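Local coordinates for protein SusD homolog (Bacteroides thetaiotaomicron, PDB 3EHM) that probably binds mucin O-glycans as a SusD-like outer-membrane lipoprotein, serving glycan utilization by this gut symbiont, at residues A[78-92]-A[483-495]. Numbering follows the deposited sequence.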
ATOM      1  N   GLU A  78     -15.035   3.074  -8.335  1.00 13.43           N
ATOM      2  CA  GLU A  78     -13.604   3.381  -8.381  1.00 12.82           C
ATOM      3  C   GLU A  78     -12.732   2.446  -9.225  1.00 13.92           C
ATOM      4  O   GLU A  78     -11.639   2.835  -9.654  1.00 12.74           O
ATOM      5  CB  GLU A  78     -13.036   3.442  -6.956  1.00 14.43           C
ATOM      6  CG  GLU A  78     -12.978   2.090  -6.265  1.00 13.80           C
ATOM      7  CD  GLU A  78     -14.228   1.769  -5.476  1.00 17.75           C
ATOM      8  OE1 GLU A  78     -15.329   2.226  -5.861  1.00 16.11           O
ATOM      9  OE2 GLU A  78     -14.109   1.040  -4.470  1.00 17.17           O
ATOM     10  N   ALA A  79     -13.192   1.222  -9.462  1.00 13.34           N
ATOM     11  CA  ALA A  79     -12.399   0.280 -10.258  1.00 14.11           C
ATOM     12  C   ALA A  79     -12.092   0.887 -11.621  1.00 14.08           C
ATOM     13  O   ALA A  79     -11.011   0.686 -12.179  1.00 13.18           O
ATOM     14  CB  ALA A  79     -13.144  -1.038 -10.426  1.00 10.72           C
ATOM     15  N   ASN A  80     -13.047   1.638 -12.154  1.00 13.59           N
ATOM     16  CA  ASN A  80     -12.849   2.274 -13.445  1.00 13.72           C
ATOM     17  C   ASN A  80     -12.759   3.788 -13.321  1.00 13.25           C
ATOM     18  O   ASN A  80     -13.137   4.537 -14.223  1.00 11.25           O
ATOM     19  CB  ASN A  80     -13.944   1.849 -14.413  1.00 15.57           C
ATOM     20  CG  ASN A  80     -13.758   0.422 -14.881  1.00 16.39           C
ATOM     21  OD1 ASN A  80     -13.324   0.173 -16.008  1.00 18.45           O
ATOM     22  ND2 ASN A  80     -14.056  -0.527 -14.002  1.00 11.89           N
ATOM     23  N   TRP A  81     -12.258   4.209 -12.165  1.00 13.55           N
ATOM     24  CA  TRP A  81     -12.008   5.609 -11.854  1.00 15.22           C
ATOM     25  C   TRP A  81     -13.229   6.517 -11.745  1.00 14.76           C
ATOM     26  O   TRP A  81     -13.107   7.732 -11.884  1.00 13.73           O
ATOM     27  CB  TRP A  81     -11.033   6.184 -12.891  1.00 15.95           C
ATOM     28  CG  TRP A  81      -9.783   5.359 -13.117  1.00 15.86           C
ATOM     29  CD1 TRP A  81      -9.630   4.012 -12.919  1.00 16.79           C
ATOM     30  CD2 TRP A  81      -8.553   5.817 -13.689  1.00 14.59           C
ATOM     31  NE1 TRP A  81      -8.384   3.606 -13.338  1.00 15.70           N
ATOM     32  CE2 TRP A  81      -7.702   4.695 -13.816  1.00 16.85           C
ATOM     33  CE3 TRP A  81      -8.087   7.067 -14.111  1.00 16.17           C
ATOM     34  CZ2 TRP A  81      -6.410   4.788 -14.348  1.00 15.28           C
ATOM     35  CZ3 TRP A  81      -6.800   7.160 -14.641  1.00 16.73           C
ATOM     36  CH2 TRP A  81      -5.979   6.024 -14.753  1.00 15.24           C
ATOM     37  N   ASN A  82     -14.400   5.940 -11.500  1.00 14.78           N
ATOM     38  CA  ASN A  82     -15.607   6.745 -11.348  1.00 14.68           C
ATOM     39  C   ASN A  82     -15.797   6.916  -9.842  1.00 13.98           C
ATOM     40  O   ASN A  82     -16.415   6.080  -9.178  1.00 13.52           O
ATOM     41  CB  ASN A  82     -16.810   6.030 -11.967  1.00 16.07           C
ATOM     42  CG  ASN A  82     -18.022   6.933 -12.090  1.00 19.78           C
ATOM     43  OD1 ASN A  82     -19.032   6.559 -12.692  1.00 20.53           O
ATOM     44  ND2 ASN A  82     -17.930   8.125 -11.518  1.00 15.30           N
ATOM     45  N   PHE A  83     -15.249   8.002  -9.308  1.00 14.90           N
ATOM     46  CA  PHE A  83     -15.311   8.266  -7.877  1.00 14.97           C
ATOM     47  C   PHE A  83     -16.637   8.864  -7.416  1.00 15.45           C
ATOM     48  O   PHE A  83     -16.726  10.053  -7.105  1.00 15.87           O
ATOM     49  CB  PHE A  83     -14.143   9.172  -7.475  1.00 15.01           C
ATOM     50  CG  PHE A  83     -12.783   8.610  -7.823  1.00 14.10           C
ATOM     51  CD1 PHE A  83     -12.594   7.237  -7.980  1.00 15.04           C
ATOM     52  CD2 PHE A  83     -11.681   9.452  -7.950  1.00 13.49           C
ATOM     53  CE1 PHE A  83     -11.324   6.712  -8.256  1.00 13.92           C
ATOM     54  CE2 PHE A  83     -10.406   8.937  -8.224  1.00 12.83           C
ATOM     55  CZ  PHE A  83     -10.230   7.566  -8.377  1.00 12.59           C
ATOM     56  N   THR A  84     -17.658   8.017  -7.352  1.00 16.56           N
ATOM     57  CA  THR A  84     -18.996   8.436  -6.948  1.00 16.11           C
ATOM     58  C   THR A  84     -19.089   8.838  -5.486  1.00 16.52           C
ATOM     59  O   THR A  84     -18.241   8.480  -4.669  1.00 15.62           O
ATOM     60  CB  THR A  84     -20.012   7.322  -7.187  1.00 16.65           C
ATOM     61  OG1 THR A  84     -19.705   6.214  -6.332  1.00 16.78           O
ATOM     62  CG2 THR A  84     -19.962   6.865  -8.642  1.00 14.80           C
ATOM     63  N   ASP A  85     -20.141   9.584  -5.165  1.00 16.35           N
ATOM     64  CA  ASP A  85     -20.369  10.053  -3.809  1.00 16.58           C
ATOM     65  C   ASP A  85     -20.412   8.883  -2.822  1.00 16.92           C
ATOM     66  O   ASP A  85     -19.754   8.913  -1.782  1.00 14.09           O
ATOM     67  CB  ASP A  85     -21.689  10.829  -3.743  1.00 18.96           C
ATOM     68  CG  ASP A  85     -21.739  11.791  -2.576  1.00 21.99           C
ATOM     69  OD1 ASP A  85     -21.172  12.898  -2.693  1.00 22.97           O
ATOM     70  OD2 ASP A  85     -22.333  11.435  -1.538  1.00 25.14           O
ATOM     71  N   SER A  86     -21.178   7.848  -3.154  1.00 16.28           N
ATOM     72  CA  SER A  86     -21.297   6.692  -2.272  1.00 18.18           C
ATOM     73  C   SER A  86     -19.978   5.944  -2.068  1.00 15.98           C
ATOM     74  O   SER A  86     -19.642   5.586  -0.943  1.00 14.29           O
ATOM     75  CB  SER A  86     -22.352   5.717  -2.803  1.00 18.61           C
ATOM     76  OG  SER A  86     -21.993   5.240  -4.084  1.00 24.59           O
ATOM     77  N   ARG A  87     -19.226   5.717  -3.143  1.00 14.87           N
ATOM     78  CA  ARG A  87     -17.959   4.995  -3.019  1.00 13.40           C
ATOM     79  C   ARG A  87     -16.843   5.792  -2.340  1.00 13.92           C
ATOM     80  O   ARG A  87     -15.987   5.211  -1.670  1.00 13.71           O
ATOM     81  CB  ARG A  87     -17.488   4.502  -4.392  1.00 14.09           C
ATOM     82  CG  ARG A  87     -18.422   3.469  -5.032  1.00 14.21           C
ATOM     83  CD  ARG A  87     -18.566   2.196  -4.188  1.00 14.63           C
ATOM     84  NE  ARG A  87     -17.329   1.423  -4.115  1.00 15.44           N
ATOM     85  CZ  ARG A  87     -17.230   0.208  -3.582  1.00 17.84           C
ATOM     86  NH1 ARG A  87     -18.302  -0.385  -3.069  1.00 14.50           N
ATOM     87  NH2 ARG A  87     -16.058  -0.414  -3.561  1.00 17.40           N
HETATM   88  N   MSE A  88     -16.839   7.113  -2.517  1.00 12.16           N
HETATM   89  CA  MSE A  88     -15.819   7.953  -1.894  1.00 13.13           C
HETATM   90  C   MSE A  88     -16.139   8.136  -0.414  1.00 12.50           C
HETATM   91  O   MSE A  88     -15.240   8.272   0.418  1.00 12.50           O
HETATM   92  CB  MSE A  88     -15.732   9.311  -2.596  1.00 14.08           C
HETATM   93  CG  MSE A  88     -15.082   9.233  -3.965  1.00 13.69           C
HETATM   94 SE   MSE A  88     -13.296   8.443  -3.877  1.00 20.22          SE
HETATM   95  CE  MSE A  88     -13.725   6.621  -4.382  1.00 13.22           C
ATOM     96  N   ASN A  89     -17.424   8.150  -0.087  1.00 13.34           N
ATOM     97  CA  ASN A  89     -17.837   8.260   1.305  1.00 14.90           C
ATOM     98  C   ASN A  89     -17.414   6.949   1.970  1.00 14.68           C
ATOM     99  O   ASN A  89     -16.950   6.923   3.116  1.00 13.51           O
ATOM    100  CB  ASN A  89     -19.353   8.424   1.386  1.00 19.05           C
ATOM    101  CG  ASN A  89     -19.881   8.244   2.788  1.00 22.66           C
ATOM    102  OD1 ASN A  89     -20.629   7.303   3.068  1.00 26.45           O
ATOM    103  ND2 ASN A  89     -19.493   9.139   3.685  1.00 25.14           N
ATOM    104  N   TYR A  90     -17.566   5.863   1.222  1.00 14.35           N
ATOM    105  CA  TYR A  90     -17.209   4.530   1.691  1.00 14.08           C
ATOM    106  C   TYR A  90     -15.700   4.481   1.935  1.00 14.90           C
ATOM    107  O   TYR A  90     -15.242   3.944   2.944  1.00 14.60           O
ATOM    108  CB  TYR A  90     -17.632   3.506   0.635  1.00 14.86           C
ATOM    109  CG  TYR A  90     -17.487   2.048   1.018  1.00 14.38           C
ATOM    110  CD1 TYR A  90     -17.785   1.601   2.307  1.00 16.90           C
ATOM    111  CD2 TYR A  90     -17.132   1.101   0.060  1.00 16.79           C
ATOM    112  CE1 TYR A  90     -17.736   0.236   2.628  1.00 17.90           C
ATOM    113  CE2 TYR A  90     -17.085  -0.256   0.364  1.00 17.90           C
ATOM    114  CZ  TYR A  90     -17.389  -0.685   1.646  1.00 17.97           C
ATOM    115  OH  TYR A  90     -17.359  -2.036   1.925  1.00 17.53           O
ATOM    116  N   ALA A  91     -14.937   5.068   1.014  1.00 14.11           N
ATOM    117  CA  ALA A  91     -13.483   5.106   1.117  1.00 12.44           C
ATOM    118  C   ALA A  91     -13.042   5.922   2.330  1.00 12.37           C
ATOM    119  O   ALA A  91     -12.114   5.541   3.041  1.00 10.67           O
ATOM    120  CB  ALA A  91     -12.887   5.698  -0.154  1.00 11.35           C
ATOM    121  N   TYR A  92     -13.706   7.049   2.561  1.00 13.47           N
ATOM    122  CA  TYR A  92     -13.368   7.889   3.703  1.00 14.27           C
ATOM    123  C   TYR A  92     -13.568   7.079   4.983  1.00 12.37           C
ATOM    124  O   TYR A  92     -12.803   7.205   5.937  1.00 12.64           O
ATOM    125  CB  TYR A  92     -14.256   9.134   3.738  1.00 14.53           C
ATOM    126  CG  TYR A  92     -13.796  10.187   4.726  1.00 16.99           C
ATOM    127  CD1 TYR A  92     -12.700  10.999   4.448  1.00 19.00           C
ATOM    128  CD2 TYR A  92     -14.472  10.383   5.927  1.00 20.27           C
ATOM    129  CE1 TYR A  92     -12.289  11.988   5.345  1.00 21.49           C
ATOM    130  CE2 TYR A  92     -14.071  11.368   6.831  1.00 20.94           C
ATOM    131  CZ  TYR A  92     -12.982  12.168   6.534  1.00 21.86           C
ATOM    132  OH  TYR A  92     -12.593  13.154   7.419  1.00 23.05           O
ATOM    133  N   CYS A 483      -1.834   9.963 -17.134  1.00 30.19           N
ATOM    134  CA  CYS A 483      -2.277   9.102 -16.042  1.00 27.86           C
ATOM    135  C   CYS A 483      -2.538   7.644 -16.407  1.00 23.96           C
ATOM    136  O   CYS A 483      -3.371   7.339 -17.265  1.00 23.52           O
ATOM    137  CB  CYS A 483      -3.553   9.664 -15.391  1.00 27.84           C
ATOM    138  SG  CYS A 483      -3.311  11.153 -14.377  1.00 40.52           S
ATOM    139  N   ARG A 484      -1.815   6.746 -15.747  1.00 20.04           N
ATOM    140  CA  ARG A 484      -2.024   5.318 -15.935  1.00 17.63           C
ATOM    141  C   ARG A 484      -2.756   4.852 -14.678  1.00 15.86           C
ATOM    142  O   ARG A 484      -3.259   3.737 -14.619  1.00 15.24           O
ATOM    143  CB  ARG A 484      -0.698   4.577 -16.108  1.00 17.38           C
ATOM    144  CG  ARG A 484      -0.044   4.882 -17.445  1.00 19.40           C
ATOM    145  CD  ARG A 484       1.093   3.932 -17.783  1.00 17.05           C
ATOM    146  NE  ARG A 484       1.670   4.298 -19.069  1.00 16.17           N
ATOM    147  CZ  ARG A 484       2.720   3.708 -19.625  1.00 18.27           C
ATOM    148  NH1 ARG A 484       3.329   2.701 -19.012  1.00 16.34           N
ATOM    149  NH2 ARG A 484       3.168   4.144 -20.795  1.00 16.49           N
ATOM    150  N   VAL A 485      -2.808   5.737 -13.680  1.00 14.64           N
ATOM    151  CA  VAL A 485      -3.505   5.486 -12.413  1.00 12.60           C
ATOM    152  C   VAL A 485      -4.008   6.829 -11.892  1.00 12.69           C
ATOM    153  O   VAL A 485      -3.481   7.871 -12.262  1.00 13.07           O
ATOM    154  CB  VAL A 485      -2.572   4.883 -11.322  1.00 13.42           C
ATOM    155  CG1 VAL A 485      -1.820   3.692 -11.876  1.00 12.82           C
ATOM    156  CG2 VAL A 485      -1.606   5.940 -10.797  1.00 11.64           C
ATOM    157  N   PRO A 486      -5.049   6.828 -11.041  1.00 12.17           N
ATOM    158  CA  PRO A 486      -5.516   8.120 -10.532  1.00 12.29           C
ATOM    159  C   PRO A 486      -4.424   8.671  -9.609  1.00 12.34           C
ATOM    160  O   PRO A 486      -3.664   7.900  -9.014  1.00 11.01           O
ATOM    161  CB  PRO A 486      -6.787   7.755  -9.761  1.00 12.08           C
ATOM    162  CG  PRO A 486      -7.265   6.500 -10.454  1.00 13.97           C
ATOM    163  CD  PRO A 486      -5.980   5.748 -10.673  1.00 12.46           C
ATOM    164  N   GLU A 487      -4.328   9.992  -9.500  1.00 12.25           N
ATOM    165  CA  GLU A 487      -3.324  10.601  -8.630  1.00 12.70           C
ATOM    166  C   GLU A 487      -3.808  10.601  -7.177  1.00 11.90           C
ATOM    167  O   GLU A 487      -3.017  10.764  -6.245  1.00 12.32           O
ATOM    168  CB  GLU A 487      -3.046  12.049  -9.060  1.00 16.29           C
ATOM    169  CG  GLU A 487      -2.387  12.224 -10.429  1.00 16.21           C
ATOM    170  CD  GLU A 487      -0.954  11.715 -10.484  1.00 19.31           C
ATOM    171  OE1 GLU A 487      -0.322  11.556  -9.414  1.00 17.22           O
ATOM    172  OE2 GLU A 487      -0.452  11.487 -11.608  1.00 20.67           O
ATOM    173  N   ARG A 488      -5.110  10.411  -6.987  1.00 13.67           N
ATOM    174  CA  ARG A 488      -5.697  10.416  -5.647  1.00 13.51           C
ATOM    175  C   ARG A 488      -7.185  10.133  -5.737  1.00 15.13           C
ATOM    176  O   ARG A 488      -7.766  10.189  -6.817  1.00 15.69           O
ATOM    177  CB  ARG A 488      -5.523  11.801  -5.009  1.00 13.71           C
ATOM    178  CG  ARG A 488      -6.271  12.920  -5.765  1.00 15.67           C
ATOM    179  CD  ARG A 488      -6.096  14.300  -5.120  1.00 13.72           C
ATOM    180  NE  ARG A 488      -6.869  14.470  -3.888  1.00 12.99           N
ATOM    181  CZ  ARG A 488      -8.148  14.839  -3.840  1.00 15.15           C
ATOM    182  NH1 ARG A 488      -8.821  15.086  -4.956  1.00 14.48           N
ATOM    183  NH2 ARG A 488      -8.760  14.964  -2.670  1.00 13.82           N
ATOM    184  N   PHE A 489      -7.793   9.826  -4.594  1.00 14.17           N
ATOM    185  CA  PHE A 489      -9.233   9.622  -4.524  1.00 14.36           C
ATOM    186  C   PHE A 489      -9.742  11.038  -4.266  1.00 13.72           C
ATOM    187  O   PHE A 489      -8.987  11.878  -3.777  1.00 13.57           O
ATOM    188  CB  PHE A 489      -9.619   8.747  -3.320  1.00 13.12           C
ATOM    189  CG  PHE A 489      -9.798   7.287  -3.642  1.00 14.78           C
ATOM    190  CD1 PHE A 489      -9.593   6.802  -4.930  1.00 14.73           C
ATOM    191  CD2 PHE A 489     -10.175   6.390  -2.641  1.00 15.26           C
ATOM    192  CE1 PHE A 489      -9.758   5.444  -5.218  1.00 17.34           C
ATOM    193  CE2 PHE A 489     -10.341   5.032  -2.921  1.00 16.19           C
ATOM    194  CZ  PHE A 489     -10.133   4.561  -4.214  1.00 15.86           C
ATOM    195  N   ARG A 490     -10.997  11.319  -4.598  1.00 13.94           N
ATOM    196  CA  ARG A 490     -11.544  12.643  -4.325  1.00 13.56           C
ATOM    197  C   ARG A 490     -12.559  12.450  -3.206  1.00 14.56           C
ATOM    198  O   ARG A 490     -13.096  11.356  -3.038  1.00 13.70           O
ATOM    199  CB  ARG A 490     -12.249  13.233  -5.555  1.00 14.68           C
ATOM    200  CG  ARG A 490     -13.587  12.579  -5.881  1.00 16.59           C
ATOM    201  CD  ARG A 490     -14.425  13.422  -6.832  1.00 16.23           C
ATOM    202  NE  ARG A 490     -15.713  12.784  -7.096  1.00 18.00           N
ATOM    203  CZ  ARG A 490     -16.762  13.398  -7.631  1.00 18.57           C
ATOM    204  NH1 ARG A 490     -16.687  14.679  -7.968  1.00 18.12           N
ATOM    205  NH2 ARG A 490     -17.896  12.730  -7.812  1.00 15.93           N
ATOM    206  N   PHE A 491     -12.807  13.495  -2.428  1.00 14.58           N
ATOM    207  CA  PHE A 491     -13.789  13.397  -1.357  1.00 15.19           C
ATOM    208  C   PHE A 491     -15.171  13.382  -1.992  1.00 15.52           C
ATOM    209  O   PHE A 491     -15.345  13.824  -3.131  1.00 15.40           O
ATOM    210  CB  PHE A 491     -13.670  14.591  -0.410  1.00 16.39           C
ATOM    211  CG  PHE A 491     -12.408  14.593   0.396  1.00 15.76           C
ATOM    212  CD1 PHE A 491     -12.262  13.739   1.481  1.00 16.91           C
ATOM    213  CD2 PHE A 491     -11.345  15.417   0.045  1.00 16.56           C
ATOM    214  CE1 PHE A 491     -11.072  13.704   2.205  1.00 15.13           C
ATOM    215  CE2 PHE A 491     -10.151  15.390   0.764  1.00 15.07           C
ATOM    216  CZ  PHE A 491     -10.016  14.530   1.843  1.00 15.69           C
ATOM    217  N   ALA A 492     -16.145  12.855  -1.261  1.00 15.34           N
ATOM    218  CA  ALA A 492     -17.518  12.805  -1.743  1.00 17.66           C
ATOM    219  C   ALA A 492     -18.050  14.238  -1.734  1.00 19.74           C
ATOM    220  O   ALA A 492     -18.044  14.899  -0.697  1.00 19.24           O
ATOM    221  CB  ALA A 492     -18.356  11.919  -0.823  1.00 18.20           C
ATOM    222  N   PRO A 493     -18.501  14.743  -2.896  1.00 21.43           N
ATOM    223  CA  PRO A 493     -19.027  16.108  -2.985  1.00 21.89           C
ATOM    224  C   PRO A 493     -20.022  16.471  -1.880  1.00 23.00           C
ATOM    225  O   PRO A 493     -19.937  17.548  -1.291  1.00 21.04           O
ATOM    226  CB  PRO A 493     -19.661  16.135  -4.375  1.00 23.10           C
ATOM    227  CG  PRO A 493     -18.741  15.258  -5.160  1.00 22.84           C
ATOM    228  CD  PRO A 493     -18.526  14.085  -4.215  1.00 20.37           C
ATOM    229  N   THR A 494     -20.957  15.570  -1.587  1.00 23.82           N
ATOM    230  CA  THR A 494     -21.956  15.844  -0.562  1.00 24.51           C
ATOM    231  C   THR A 494     -21.368  16.006   0.831  1.00 24.78           C
ATOM    232  O   THR A 494     -22.008  16.588   1.701  1.00 25.10           O
ATOM    233  CB  THR A 494     -23.038  14.747  -0.499  1.00 25.39           C
ATOM    234  OG1 THR A 494     -22.456  13.521  -0.043  1.00 26.63           O
ATOM    235  CG2 THR A 494     -23.670  14.541  -1.869  1.00 25.54           C
ATOM    236  N   ALA A 495     -20.156  15.501   1.050  1.00 23.68           N
ATOM    237  CA  ALA A 495     -19.524  15.622   2.363  1.00 23.99           C
ATOM    238  C   ALA A 495     -19.311  17.092   2.718  1.00 23.26           C
ATOM    239  O   ALA A 495     -19.349  17.471   3.889  1.00 22.80           O
ATOM    240  CB  ALA A 495     -18.190  14.877   2.384  1.00 23.91           C
TER
HETATM  241  O   HOH W   1     -15.481  11.299   1.141  1.00 23.66           O
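Arg490 leaves its backbone with CG wedged between N and the carbonyl carbon (chi1 73°) and then runs extended to NE, which carries the guanidinium up to Phe83. There Arg490 NE and Arg490 NH2 both reach Phe83 O side-on, at 2.9 Å and 3.0 Å, with the oxygen close to the guanidinium plane. Cut back to an alanine here, the side chain would probably leave the Phe83 carbonyl without these two donors and Phe83 CB without the aliphatic chain now packed against it. Asp85, its CG anti to the backbone N (chi1 -157°), faces Thr494 at the other end. Asp85 OD1 accepts from Thr494 N almost straight (169°), while Asp85 OD2 accepts from Thr494 OG1 at 2.6 Å, each oxygen using its syn lone pair. On the side of Arg490 away from Asp85, Phe489 turns its edge to the face of Phe83, ring centres 5.0 Å apart. Selenomethionine Met88 sets CE above the centre of the Phe489 ring, with Met88 SE oblique to it, 4.2 Å from that centre. Further along, Pro486 CG sits over the Trp81 indole, 3.5 Å from Trp81 CD2, and Trp81 NE1 is hydrogen-bonded to Thr313 OG1. The contact thus lays an irregular late segment along the inverse gamma turn centred on Phe83 and the Thr84-capped start of helix 85-110, with a Met-aromatic contact and an edge-to-face pair, in the helix-rich SusD-like fold.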